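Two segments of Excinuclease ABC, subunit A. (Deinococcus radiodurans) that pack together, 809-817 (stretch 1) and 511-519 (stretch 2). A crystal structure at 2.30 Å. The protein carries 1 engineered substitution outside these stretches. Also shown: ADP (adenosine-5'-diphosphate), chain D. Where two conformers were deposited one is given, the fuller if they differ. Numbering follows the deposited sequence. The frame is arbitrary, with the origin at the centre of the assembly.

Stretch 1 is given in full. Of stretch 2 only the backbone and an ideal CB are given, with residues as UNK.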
# COMPACT_ATOMS: atom_id res chain seq x y z
N ALA A 809 -21.83 -30.48 -15.98
CA ALA A 809 -21.01 -30.19 -14.83
C ALA A 809 -21.78 -30.48 -13.55
O ALA A 809 -23.00 -30.48 -13.55
CB ALA A 809 -20.59 -28.75 -14.86
N GLY A 810 -21.04 -30.73 -12.47
CA GLY A 810 -21.62 -30.87 -11.12
C GLY A 810 -22.62 -32.00 -10.98
O GLY A 810 -22.29 -33.16 -11.23
N GLU A 811 -23.84 -31.65 -10.56
CA GLU A 811 -24.94 -32.62 -10.41
C GLU A 811 -25.35 -33.21 -11.76
O GLU A 811 -25.76 -34.37 -11.85
CB GLU A 811 -26.14 -31.97 -9.71
CG GLU A 811 -26.28 -32.32 -8.22
CD GLU A 811 -27.43 -33.30 -7.92
OE1 GLU A 811 -28.53 -33.14 -8.50
OE2 GLU A 811 -27.24 -34.22 -7.09
N ASP A 812 -25.23 -32.39 -12.80
CA ASP A 812 -25.55 -32.78 -14.17
C ASP A 812 -24.47 -33.67 -14.84
O ASP A 812 -24.69 -34.19 -15.94
CB ASP A 812 -25.82 -31.52 -15.02
CG ASP A 812 -27.09 -30.76 -14.59
OD1 ASP A 812 -26.99 -29.54 -14.30
OD2 ASP A 812 -28.19 -31.37 -14.54
N GLY A 813 -23.31 -33.84 -14.19
CA GLY A 813 -22.24 -34.71 -14.70
C GLY A 813 -21.94 -35.93 -13.83
O GLY A 813 -22.78 -36.34 -13.03
N GLY A 814 -20.75 -36.51 -13.99
CA GLY A 814 -20.28 -37.59 -13.11
C GLY A 814 -20.45 -39.00 -13.63
O GLY A 814 -20.12 -39.98 -12.95
N ARG A 815 -20.97 -39.11 -14.85
CA ARG A 815 -21.25 -40.40 -15.48
C ARG A 815 -20.16 -40.69 -16.49
O ARG A 815 -19.62 -39.77 -17.10
CB ARG A 815 -22.60 -40.36 -16.21
CG ARG A 815 -23.85 -40.55 -15.37
CD ARG A 815 -25.16 -40.39 -16.23
NE ARG A 815 -24.99 -40.67 -17.67
CZ ARG A 815 -24.81 -41.88 -18.21
NH1 ARG A 815 -24.77 -42.97 -17.44
NH2 ARG A 815 -24.65 -42.01 -19.52
N LEU A 816 -19.84 -41.96 -16.69
CA LEU A 816 -19.04 -42.35 -17.83
C LEU A 816 -20.00 -42.27 -19.01
O LEU A 816 -21.00 -42.98 -19.03
CB LEU A 816 -18.49 -43.77 -17.66
CG LEU A 816 -17.60 -44.32 -18.78
CD1 LEU A 816 -16.42 -43.41 -19.05
CD2 LEU A 816 -17.09 -45.70 -18.45
N VAL A 817 -19.74 -41.39 -19.96
CA VAL A 817 -20.73 -41.17 -21.03
C VAL A 817 -20.31 -41.68 -22.42
O VAL A 817 -21.14 -41.76 -23.33
CB VAL A 817 -21.28 -39.71 -21.05
CG1 VAL A 817 -20.51 -38.84 -22.03
CG2 VAL A 817 -22.75 -39.71 -21.38
N UNK A 511 -17.14 -36.30 -4.32
CA UNK A 511 -17.78 -35.11 -4.88
C UNK A 511 -19.04 -35.46 -5.66
O UNK A 511 -20.03 -35.87 -5.06
CB UNK A 511 -16.80 -34.36 -5.79
N UNK A 512 -18.99 -35.32 -6.99
CA UNK A 512 -20.16 -35.62 -7.85
C UNK A 512 -20.24 -37.04 -8.47
O UNK A 512 -21.16 -37.33 -9.25
CB UNK A 512 -20.18 -34.61 -9.00
N UNK A 513 -19.30 -37.91 -8.10
CA UNK A 513 -19.32 -39.30 -8.52
C UNK A 513 -19.91 -40.16 -7.40
O UNK A 513 -19.38 -40.16 -6.29
CB UNK A 513 -17.91 -39.78 -8.89
N UNK A 514 -21.01 -40.84 -7.69
CA UNK A 514 -21.58 -41.85 -6.79
C UNK A 514 -20.74 -43.11 -7.04
O UNK A 514 -19.57 -42.99 -7.41
CB UNK A 514 -23.07 -42.08 -7.04
N UNK A 515 -21.30 -44.30 -6.85
CA UNK A 515 -20.52 -45.52 -7.09
C UNK A 515 -20.32 -45.84 -8.58
O UNK A 515 -21.02 -46.68 -9.16
CB UNK A 515 -21.21 -46.70 -6.41
N UNK A 516 -19.35 -45.15 -9.16
CA UNK A 516 -18.98 -45.24 -10.57
C UNK A 516 -17.85 -46.24 -10.79
O UNK A 516 -16.84 -46.21 -10.10
CB UNK A 516 -18.57 -43.86 -11.10
N UNK A 517 -18.05 -47.14 -11.76
CA UNK A 517 -17.06 -48.15 -12.16
C UNK A 517 -16.48 -47.82 -13.55
O UNK A 517 -17.23 -47.64 -14.52
CB UNK A 517 -17.69 -49.54 -12.17
N UNK A 518 -15.16 -47.79 -13.64
CA UNK A 518 -14.45 -47.35 -14.85
C UNK A 518 -13.21 -48.23 -15.14
O UNK A 518 -12.59 -48.77 -14.21
CB UNK A 518 -14.03 -45.89 -14.70
N UNK A 519 -12.87 -48.38 -16.42
CA UNK A 519 -11.71 -49.18 -16.81
C UNK A 519 -10.65 -48.38 -17.56
O UNK A 519 -10.98 -47.62 -18.47
CB UNK A 519 -12.16 -50.36 -17.68
PB ADP D . -13.29 -31.14 -13.81
O1B ADP D . -13.31 -29.65 -14.06
O2B ADP D . -11.98 -31.72 -13.36
O3B ADP D . -13.93 -31.88 -14.96
PA ADP D . -13.82 -31.72 -11.02
O1A ADP D . -13.46 -30.47 -10.29
O2A ADP D . -12.89 -32.89 -11.02
O3A ADP D . -14.27 -31.39 -12.54
O5' ADP D . -15.16 -32.23 -10.28
C5' ADP D . -16.43 -31.64 -10.54
C4' ADP D . -17.30 -31.53 -9.30
O4' ADP D . -16.58 -31.84 -8.11
C3' ADP D . -17.74 -30.08 -9.16
O3' ADP D . -19.09 -30.03 -8.70
C2' ADP D . -16.80 -29.50 -8.12
O2' ADP D . -17.33 -28.36 -7.43
C1' ADP D . -16.53 -30.70 -7.23
N9 ADP D . -15.21 -30.57 -6.57
C8 ADP D . -14.01 -30.83 -7.13
N7 ADP D . -12.99 -30.62 -6.26
C5 ADP D . -13.56 -30.21 -5.11
C6 ADP D . -13.06 -29.80 -3.77
N6 ADP D . -11.73 -29.81 -3.50
N1 ADP D . -13.97 -29.44 -2.83
C2 ADP D . -15.30 -29.43 -3.09
N3 ADP D . -15.82 -29.78 -4.28
C4 ADP D . -15.02 -30.17 -5.31

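Position 511 has phi/psi of 52/-109, a combination unusual for a residue with a side chain and most easily adopted by glycine or asparagine. No atom of stretch 1 lies within 5.5 Å of its ideal CB, so stretch 1 sets no requirement, but ADP is close by. The residue is Asn511, chi1 m, whose ND2 lies 3.0 Å from ADP C8.

At position 512 the CA-to-CB bond points toward stretch 1, and the ideal CB sits 3.4 Å from Gly810 O. A carbonyl so near favours a short side chain able to donate a hydrogen bond; serine, threonine, asparagine or histidine could all be considered. The deposited residue is Asn512, chi1 p. Its ND2 donates to Gly810 O at 2.7 Å with an N-H...acceptor angle of 167°. The same carbonyl accepts Gly813 N at 3.2 Å, so the side chain joins a turn already closed by its own backbone. Asn512 OD1 lies 3.6 Å from ADP C4'. The backbone matters too: an ideal CB on Gly814 would fall 2.5 Å from Asn512 O, a clash that glycine avoids.

Position 513 comes closest to Gly814, with 5.0 Å between their CA atoms. Its CB points sideways, 4.6 Å from Gly814 O, and the bare glycine offers a surface that a medium-sized apolar chain could reach: leucine, isoleucine or methionine. It is Leu513 (m, t), whose end comes nearer than its CB direction suggests, placing CD2 3.8 Å from Gly814 CA.

Positions 514 and 515 find nothing of stretch 1 within 5.5 Å of their ideal CB atoms, so many residues, polar ones included, would suit. They are Asp514 and Asn515, and the chain turns a corner at the latter.

Position 516 again points toward stretch 1, its ideal CB 4.6 Å from Gly814 O, with the aliphatic side chain of Leu816 farther along. Leucine, isoleucine, valine or methionine would fit. Leu516 (t, p) brings CD1 to 4.1 Å from Leu816 CB and 3.8 Å from Leu816 N, while its CD2 lies 4.0 Å from Gly814 O.

At 517 CA-to-CB points away, leaving the choice free of stretch 1; Asp517 contributes its backbone, with O 4.4 Å from Leu816 CD2.

Position 518 points back toward stretch 1, its ideal CB 4.8 Å from Leu816 CD2. A compact apolar group such as valine or isoleucine suits this gap. Val518 (p) sets CG2 4.0 Å from Leu816 CD2.

At 519 CA-to-CB points sideways, with nothing of stretch 1 within 5.5 Å of the ideal CB, so long or polar side chains would suit; the end of Arg519 leads away.

Stretch 2 511-519: NNLDNLDVR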
# COMPACT_ATOMS: atom_id res chain seq x y z
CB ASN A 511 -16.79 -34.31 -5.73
CG ASN A 511 -15.57 -33.86 -4.96
OD1 ASN A 511 -15.57 -33.88 -3.74
ND2 ASN A 511 -14.53 -33.46 -5.68
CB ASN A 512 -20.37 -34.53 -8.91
CG ASN A 512 -19.38 -34.62 -10.06
OD1 ASN A 512 -18.23 -35.00 -9.89
ND2 ASN A 512 -19.84 -34.23 -11.25
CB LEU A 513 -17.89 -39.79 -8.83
CG LEU A 513 -16.86 -38.86 -9.50
CD1 LEU A 513 -15.53 -39.57 -9.58
CD2 LEU A 513 -17.27 -38.40 -10.88
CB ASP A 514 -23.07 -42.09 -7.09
CG ASP A 514 -23.89 -42.39 -5.83
OD1 ASP A 514 -24.89 -43.15 -5.91
OD2 ASP A 514 -23.54 -41.85 -4.75
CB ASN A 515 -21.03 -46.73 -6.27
CG ASN A 515 -22.57 -46.82 -6.18
OD1 ASN A 515 -23.29 -45.82 -6.28
ND2 ASN A 515 -23.07 -48.04 -5.95
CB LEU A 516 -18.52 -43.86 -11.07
CG LEU A 516 -17.77 -43.76 -12.40
CD1 LEU A 516 -18.74 -43.85 -13.57
CD2 LEU A 516 -16.96 -42.47 -12.49
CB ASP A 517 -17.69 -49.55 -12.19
CG ASP A 517 -18.49 -49.88 -10.92
OD1 ASP A 517 -19.32 -50.81 -10.97
OD2 ASP A 517 -18.31 -49.22 -9.88
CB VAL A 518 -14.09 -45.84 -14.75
CG1 VAL A 518 -12.91 -45.62 -13.83
CG2 VAL A 518 -13.82 -45.23 -16.11
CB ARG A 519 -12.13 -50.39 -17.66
CG ARG A 519 -13.14 -51.31 -17.00
CD ARG A 519 -12.73 -52.77 -17.12
NE ARG A 519 -12.89 -53.32 -18.47
CZ ARG A 519 -12.48 -54.53 -18.85
NH1 ARG A 519 -11.87 -55.34 -17.98
NH2 ARG A 519 -12.68 -54.94 -20.10
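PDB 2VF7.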